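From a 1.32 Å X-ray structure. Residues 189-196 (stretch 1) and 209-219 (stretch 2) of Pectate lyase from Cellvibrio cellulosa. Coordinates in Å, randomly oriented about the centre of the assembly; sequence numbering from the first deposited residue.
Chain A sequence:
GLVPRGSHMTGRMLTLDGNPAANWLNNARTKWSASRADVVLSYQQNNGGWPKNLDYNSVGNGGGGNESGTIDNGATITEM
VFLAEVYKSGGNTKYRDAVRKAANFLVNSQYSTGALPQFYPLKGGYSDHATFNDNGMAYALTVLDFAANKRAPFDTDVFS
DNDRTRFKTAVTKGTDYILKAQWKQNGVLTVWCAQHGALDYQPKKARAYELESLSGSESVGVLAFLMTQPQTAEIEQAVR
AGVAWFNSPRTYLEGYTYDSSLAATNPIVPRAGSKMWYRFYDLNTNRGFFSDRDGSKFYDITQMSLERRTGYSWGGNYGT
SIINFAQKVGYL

Stretch 1, residues 189-196: LTVWCAQH
Stretch 2 (209-219) YELESLSGSES

Residues 189-196 and 209-219 of this pectate lyase are two mostly irregular segments that bury 512 Å² between them, both sides summed. Short strands lie at 195-196 and 214-215, and the CA traces 191-195 and 211-215 run roughly antiparallel. The backbones come closest at Cys193 and Leu214, whose CA atoms lie 4.5 Å apart; from this point Thr190 reaches Leu214, and Val191 reaches Leu214 and Ser219, while Gln195 lies near Glu210 and Leu211. Leu189 (phi/psi -69/133, chi1 t, chi2 p) stays out of reach of the second stretch. Thr190 (-126/-111, chi1 p) points toward it, and its OG1 sits 3.6 Å from CD1 of Leu214, a packing contact against a methyl group; the hydroxyl finds its hydrogen bond elsewhere in the structure. Val191 (-138/-147, chi1 m) also points toward stretch 2. Its CG2 lies 3.8 Å from CB of Leu214 (-85/135, chi1 m, chi2 t) in an apolar contact, and its CB approaches OG of Ser219 to 3.2 Å.

Trp192 (-131/155, chi1 m, chi2 -95°) supplies both direct hydrogen bonds through its backbone; its CA-to-CB bond points away overall, though CB still touches stretch 2. Its N donates to OG of Ser219 (-71/-21, chi1 m) at 3.2 Å with an N-H...acceptor angle of 161°, and its O accepts from N of Ser215 at 2.7 Å and 167°, short and nearly straight. OG of Ser219 in turn donates to O of Ser215 at 2.8 Å, so one hydroxyl links the Trp192 amide to the Ser215 carbonyl; the backbone bond from Ser219 N to Ser215 O, 3.3 Å, is weak. The same OG lies 3.1 Å from Trp192 O, but the angle is too poor for a hydrogen bond, and it sits at the edge of the indole, 3.8 Å from CE3. Water 1 donates to Ser219 OG at 3.2 Å and, weakly, to Cys193 O at 3.2 Å.

Cys193 (-77/161, chi1 t) points sideways and packs its CB 3.0 Å from O of Ser213, a buried carbonyl with no hydrogen-bonding partner in the model. Its own N donates to NE2 of His196 at 2.8 Å, tying stretch 1 back on itself. Ala194 (-65/-23) places its CB 3.9 Å from CG of Glu218 (-89/-18, chi1 and chi2 m), while its N is 3.7 Å from CB of Ser215 (-95/113, chi1 t). Ser215 OG accepts from N of Glu218 at 2.9 Å. Water 2 bridges the stretches, accepting from Ala194 N at 3.0 Å and donating to OG of Ser213 (-179/166, chi1 p) at 2.7 Å; that OG itself donates to O of Leu211 at 2.8 Å.

Gln195 (-150/145, chi1 p, chi2 m, chi3 -45°) starts sideways, but its end comes nearer. Gln195 NE2 and Leu211 O, 4.5 Å apart, are bridged by water 3, which accepts from Gln195 NE2 at 2.8 Å and donates to Leu211 O at 2.8 Å. His196 (-133/160, chi1 m, chi2 -111°) makes no contact with stretch 2.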

ATOM      1  N   LEU A 189     -13.875 -12.488  -9.454  1.00 14.53           N
ATOM      2  CA  LEU A 189     -13.205 -11.512  -8.613  1.00 13.26           C
ATOM      3  C   LEU A 189     -11.700 -11.778  -8.589  1.00 11.53           C
ATOM      4  O   LEU A 189     -11.281 -12.914  -8.383  1.00 11.85           O
ATOM      5  CB  LEU A 189     -13.748 -11.602  -7.196  1.00 14.57           C
ATOM      6  CG  LEU A 189     -13.703 -10.395  -6.310  1.00 17.04           C
ATOM      7  CD1 LEU A 189     -14.349  -9.139  -6.937  1.00 16.25           C
ATOM      8  CD2 LEU A 189     -14.438 -10.757  -5.002  1.00 17.81           C
ATOM      9  N   THR A 190     -10.890 -10.732  -8.779  1.00  9.54           N
ATOM     10  CA  THR A 190      -9.434 -10.871  -8.837  1.00  9.13           C
ATOM     11  C   THR A 190      -8.779  -9.942  -7.841  1.00  8.75           C
ATOM     12  O   THR A 190      -8.894 -10.157  -6.663  1.00  8.69           O
ATOM     13  CB  THR A 190      -8.883 -10.704 -10.277  1.00  9.20           C
ATOM     14  OG1 THR A 190      -9.217  -9.425 -10.829  1.00  9.22           O
ATOM     15  CG2 THR A 190      -9.500 -11.767 -11.211  1.00  9.01           C
ATOM     16  N   VAL A 191      -8.084  -8.913  -8.314  1.00  7.85           N
ATOM     17  CA  VAL A 191      -7.305  -8.037  -7.448  1.00  7.77           C
ATOM     18  C   VAL A 191      -7.508  -6.584  -7.882  1.00  7.76           C
ATOM     19  O   VAL A 191      -8.601  -6.230  -8.313  1.00  8.59           O
ATOM     20  CB  VAL A 191      -5.832  -8.477  -7.338  1.00  8.63           C
ATOM     21  CG1 VAL A 191      -5.744  -9.815  -6.644  1.00  8.18           C
ATOM     22  CG2 VAL A 191      -5.125  -8.505  -8.693  1.00  9.11           C
ATOM     23  N   TRP A 192      -6.482  -5.752  -7.742  1.00  7.08           N
ATOM     24  CA  TRP A 192      -6.614  -4.331  -7.938  1.00  7.05           C
ATOM     25  C   TRP A 192      -5.515  -3.835  -8.839  1.00  6.80           C
ATOM     26  O   TRP A 192      -4.442  -4.409  -8.923  1.00  8.04           O
ATOM     27  CB  TRP A 192      -6.509  -3.564  -6.593  1.00  7.25           C
ATOM     28  CG  TRP A 192      -7.590  -3.951  -5.655  1.00  8.01           C
ATOM     29  CD1 TRP A 192      -8.774  -3.314  -5.475  1.00  8.16           C
ATOM     30  CD2 TRP A 192      -7.637  -5.122  -4.836  1.00  7.53           C
ATOM     31  NE1 TRP A 192      -9.543  -3.999  -4.580  1.00  9.11           N
ATOM     32  CE2 TRP A 192      -8.874  -5.113  -4.165  1.00  7.53           C
ATOM     33  CE3 TRP A 192      -6.742  -6.158  -4.573  1.00  8.54           C
ATOM     34  CZ2 TRP A 192      -9.248  -6.116  -3.279  1.00  9.14           C
ATOM     35  CZ3 TRP A 192      -7.103  -7.145  -3.709  1.00  8.40           C
ATOM     36  CH2 TRP A 192      -8.359  -7.140  -3.084  1.00  8.58           C
ATOM     37  N   CYS A 193      -5.792  -2.727  -9.490  1.00  7.18           N
ATOM     38  CA  CYS A 193      -4.789  -1.924 -10.164  1.00  7.40           C
ATOM     39  C   CYS A 193      -4.028  -1.127  -9.129  1.00  7.19           C
ATOM     40  O   CYS A 193      -4.480  -0.917  -8.027  1.00  8.06           O
ATOM     41  CB  CYS A 193      -5.484  -0.977 -11.157  1.00  7.38           C
ATOM     42  SG  CYS A 193      -4.379  -0.214 -12.335  1.00  8.36           S
ATOM     43  N   ALA A 194      -2.851  -0.645  -9.493  1.00  7.51           N
ATOM     44  CA  ALA A 194      -2.082   0.175  -8.570  1.00  7.54           C
ATOM     45  C   ALA A 194      -2.786   1.484  -8.254  1.00  7.71           C
ATOM     46  O   ALA A 194      -2.531   2.089  -7.234  1.00  7.85           O
ATOM     47  CB  ALA A 194      -0.708   0.432  -9.075  1.00  7.40           C
ATOM     48  N   GLN A 195      -3.674   1.916  -9.130  1.00  7.33           N
ATOM     49  CA  GLN A 195      -4.478   3.085  -8.854  1.00  7.94           C
ATOM     50  C   GLN A 195      -5.817   2.931  -9.550  1.00  7.60           C
ATOM     51  O   GLN A 195      -5.898   2.347 -10.627  1.00  7.95           O
ATOM     52  CB  GLN A 195      -3.775   4.387  -9.238  1.00  8.08           C
ATOM     53  CG  GLN A 195      -3.267   4.442 -10.629  1.00  9.14           C
ATOM     54  CD  GLN A 195      -2.058   3.558 -10.888  1.00  7.62           C
ATOM     55  OE1 GLN A 195      -1.111   3.544 -10.086  1.00  8.98           O
ATOM     56  NE2 GLN A 195      -2.052   2.876 -12.012  1.00  8.41           N
ATOM     57  N   HIS A 196      -6.857   3.449  -8.891  1.00  8.09           N
ATOM     58  CA  HIS A 196      -8.233   3.386  -9.370  1.00  8.39           C
ATOM     59  C   HIS A 196      -8.864   4.750  -9.229  1.00  8.57           C
ATOM     60  O   HIS A 196      -8.447   5.560  -8.412  1.00  8.75           O
ATOM     61  CB  HIS A 196      -9.072   2.419  -8.537  1.00  8.64           C
ATOM     62  CG  HIS A 196      -8.811   0.972  -8.794  1.00  8.48           C
ATOM     63  ND1 HIS A 196      -9.738   0.162  -9.402  1.00  8.55           N
ATOM     64  CD2 HIS A 196      -7.741   0.184  -8.523  1.00  8.99           C
ATOM     65  CE1 HIS A 196      -9.255  -1.068  -9.489  1.00  7.81           C
ATOM     66  NE2 HIS A 196      -8.045  -1.081  -8.956  1.00  8.33           N
ATOM     67  N   TYR A 209       4.386   4.652 -17.962  1.00  9.15           N
ATOM     68  CA  TYR A 209       4.660   3.225 -18.087  1.00  9.11           C
ATOM     69  C   TYR A 209       3.858   2.419 -17.084  1.00  8.97           C
ATOM     70  O   TYR A 209       4.118   1.239 -16.901  1.00  8.58           O
ATOM     71  CB  TYR A 209       6.181   2.964 -17.926  1.00 10.08           C
ATOM     72  CG  TYR A 209       6.773   3.767 -16.802  1.00 10.84           C
ATOM     73  CD1 TYR A 209       6.736   3.320 -15.486  1.00 11.33           C
ATOM     74  CD2 TYR A 209       7.335   5.027 -17.052  1.00 11.67           C
ATOM     75  CE1 TYR A 209       7.241   4.108 -14.443  1.00 12.99           C
ATOM     76  CE2 TYR A 209       7.819   5.801 -16.022  1.00 12.72           C
ATOM     77  CZ  TYR A 209       7.759   5.347 -14.724  1.00 13.08           C
ATOM     78  OH  TYR A 209       8.270   6.121 -13.703  1.00 16.51           O
ATOM     79  N   GLU A 210       2.877   3.053 -16.437  1.00  8.36           N
ATOM     80  CA  GLU A 210       2.028   2.434 -15.426  1.00  8.59           C
ATOM     81  C   GLU A 210       0.593   2.436 -15.923  1.00  8.08           C
ATOM     82  O   GLU A 210      -0.128   3.386 -15.742  1.00  8.85           O
ATOM     83  CB  GLU A 210       2.169   3.177 -14.108  1.00  8.27           C
ATOM     84  CG  GLU A 210       3.564   2.982 -13.549  1.00  9.72           C
ATOM     85  CD  GLU A 210       3.890   3.817 -12.351  1.00 10.36           C
ATOM     86  OE1 GLU A 210       3.361   4.931 -12.199  1.00 10.80           O
ATOM     87  OE2 GLU A 210       4.707   3.355 -11.538  1.00 12.33           O
ATOM     88  N   LEU A 211       0.206   1.362 -16.584  1.00  7.87           N
ATOM     89  CA  LEU A 211      -1.048   1.321 -17.301  1.00  7.79           C
ATOM     90  C   LEU A 211      -2.121   0.647 -16.475  1.00  7.47           C
ATOM     91  O   LEU A 211      -1.869   0.018 -15.470  1.00  7.94           O
ATOM     92  CB  LEU A 211      -0.840   0.600 -18.620  1.00  7.98           C
ATOM     93  CG  LEU A 211       0.264   1.126 -19.523  1.00  9.07           C
ATOM     94  CD1 LEU A 211       0.223   0.390 -20.836  1.00  9.65           C
ATOM     95  CD2 LEU A 211       0.082   2.601 -19.797  1.00 10.06           C
ATOM     96  N   GLU A 212      -3.335   0.736 -16.971  1.00  8.13           N
ATOM     97  CA  GLU A 212      -4.458   0.037 -16.378  1.00  8.19           C
ATOM     98  C   GLU A 212      -4.190  -1.453 -16.445  1.00  7.91           C
ATOM     99  O   GLU A 212      -3.834  -1.982 -17.482  1.00  8.53           O
ATOM    100  CB  GLU A 212      -5.762   0.343 -17.120  1.00  8.35           C
ATOM    101  CG  GLU A 212      -6.038   1.837 -17.345  1.00 10.02           C
ATOM    102  CD  GLU A 212      -5.492   2.368 -18.675  1.00 12.02           C
ATOM    103  OE1 GLU A 212      -4.397   1.956 -19.145  1.00 10.87           O
ATOM    104  OE2 GLU A 212      -6.161   3.224 -19.298  1.00 15.25           O
ATOM    105  N   SER A 213      -4.402  -2.110 -15.321  1.00  7.73           N
ATOM    106  CA  SER A 213      -3.893  -3.443 -15.125  1.00  7.46           C
ATOM    107  C   SER A 213      -4.301  -3.972 -13.788  1.00  7.27           C
ATOM    108  O   SER A 213      -4.755  -3.223 -12.930  1.00  7.99           O
ATOM    109  CB  SER A 213      -2.379  -3.421 -15.180  1.00  7.67           C
ATOM    110  OG  SER A 213      -1.871  -2.478 -14.266  1.00  8.50           O
ATOM    111  N   LEU A 214      -4.150  -5.276 -13.609  1.00  7.55           N
ATOM    112  CA  LEU A 214      -4.052  -5.825 -12.256  1.00  7.56           C
ATOM    113  C   LEU A 214      -2.617  -5.735 -11.800  1.00  7.39           C
ATOM    114  O   LEU A 214      -1.680  -6.067 -12.535  1.00  8.02           O
ATOM    115  CB  LEU A 214      -4.502  -7.271 -12.227  1.00  7.95           C
ATOM    116  CG  LEU A 214      -5.937  -7.474 -12.695  1.00  8.09           C
ATOM    117  CD1 LEU A 214      -6.245  -8.950 -12.720  1.00  8.78           C
ATOM    118  CD2 LEU A 214      -6.903  -6.760 -11.810  1.00  9.25           C
ATOM    119  N   SER A 215      -2.447  -5.282 -10.574  1.00  7.45           N
ATOM    120  CA  SER A 215      -1.125  -5.069 -10.009  1.00  7.19           C
ATOM    121  C   SER A 215      -0.679  -6.271  -9.214  1.00  7.94           C
ATOM    122  O   SER A 215      -1.218  -6.574  -8.157  1.00  8.24           O
ATOM    123  CB  SER A 215      -1.113  -3.866  -9.080  1.00  8.36           C
ATOM    124  OG  SER A 215       0.181  -3.680  -8.514  1.00  8.34           O
ATOM    125  N   GLY A 216       0.348  -6.943  -9.707  1.00  7.85           N
ATOM    126  CA  GLY A 216       0.943  -8.029  -8.969  1.00  7.95           C
ATOM    127  C   GLY A 216       1.646  -7.545  -7.722  1.00  8.62           C
ATOM    128  O   GLY A 216       1.708  -8.257  -6.737  1.00  9.58           O
ATOM    129  N   SER A 217       2.194  -6.337  -7.767  1.00  8.55           N
ATOM    130  CA  SER A 217       2.964  -5.792  -6.657  1.00  9.31           C
ATOM    131  C   SER A 217       2.092  -5.228  -5.553  1.00  9.79           C
ATOM    132  O   SER A 217       2.329  -5.484  -4.393  1.00 11.86           O
ATOM    133  CB  SER A 217       3.896  -4.703  -7.168  1.00 10.08           C
ATOM    134  OG  SER A 217       3.183  -3.808  -7.996  1.00 11.02           O
ATOM    135  N   GLU A 218       1.082  -4.457  -5.902  1.00  8.48           N
ATOM    136  CA  GLU A 218       0.333  -3.714  -4.885  1.00  8.55           C
ATOM    137  C   GLU A 218      -0.825  -4.490  -4.317  1.00  8.22           C
ATOM    138  O   GLU A 218      -1.321  -4.154  -3.250  1.00  9.20           O
ATOM    139  CB  GLU A 218      -0.168  -2.364  -5.422  1.00  9.11           C
ATOM    140  CG  GLU A 218       0.907  -1.510  -6.059  1.00 10.45           C
ATOM    141  CD  GLU A 218       2.049  -1.134  -5.141  1.00 12.03           C
ATOM    142  OE1 GLU A 218       1.992  -1.366  -3.925  1.00 13.30           O
ATOM    143  OE2 GLU A 218       3.003  -0.557  -5.665  1.00 15.07           O
ATOM    144  N   SER A 219      -1.262  -5.527  -5.008  1.00  7.41           N
ATOM    145  CA  SER A 219      -2.430  -6.246  -4.544  1.00  7.66           C
ATOM    146  C   SER A 219      -2.135  -7.052  -3.288  1.00  7.97           C
ATOM    147  O   SER A 219      -3.037  -7.336  -2.537  1.00  8.29           O
ATOM    148  CB  SER A 219      -2.989  -7.108  -5.646  1.00  7.86           C
ATOM    149  OG  SER A 219      -3.553  -6.292  -6.645  1.00  7.89           O
TER
HETATM  150  O   HOH W   1      -3.165  -3.113  -6.174  1.00 27.16           O
HETATM  151  O   HOH W   2      -1.157  -1.632 -11.770  1.00  7.86           O
HETATM  152  O   HOH W   3      -0.502   0.741 -13.080  1.00  8.35           O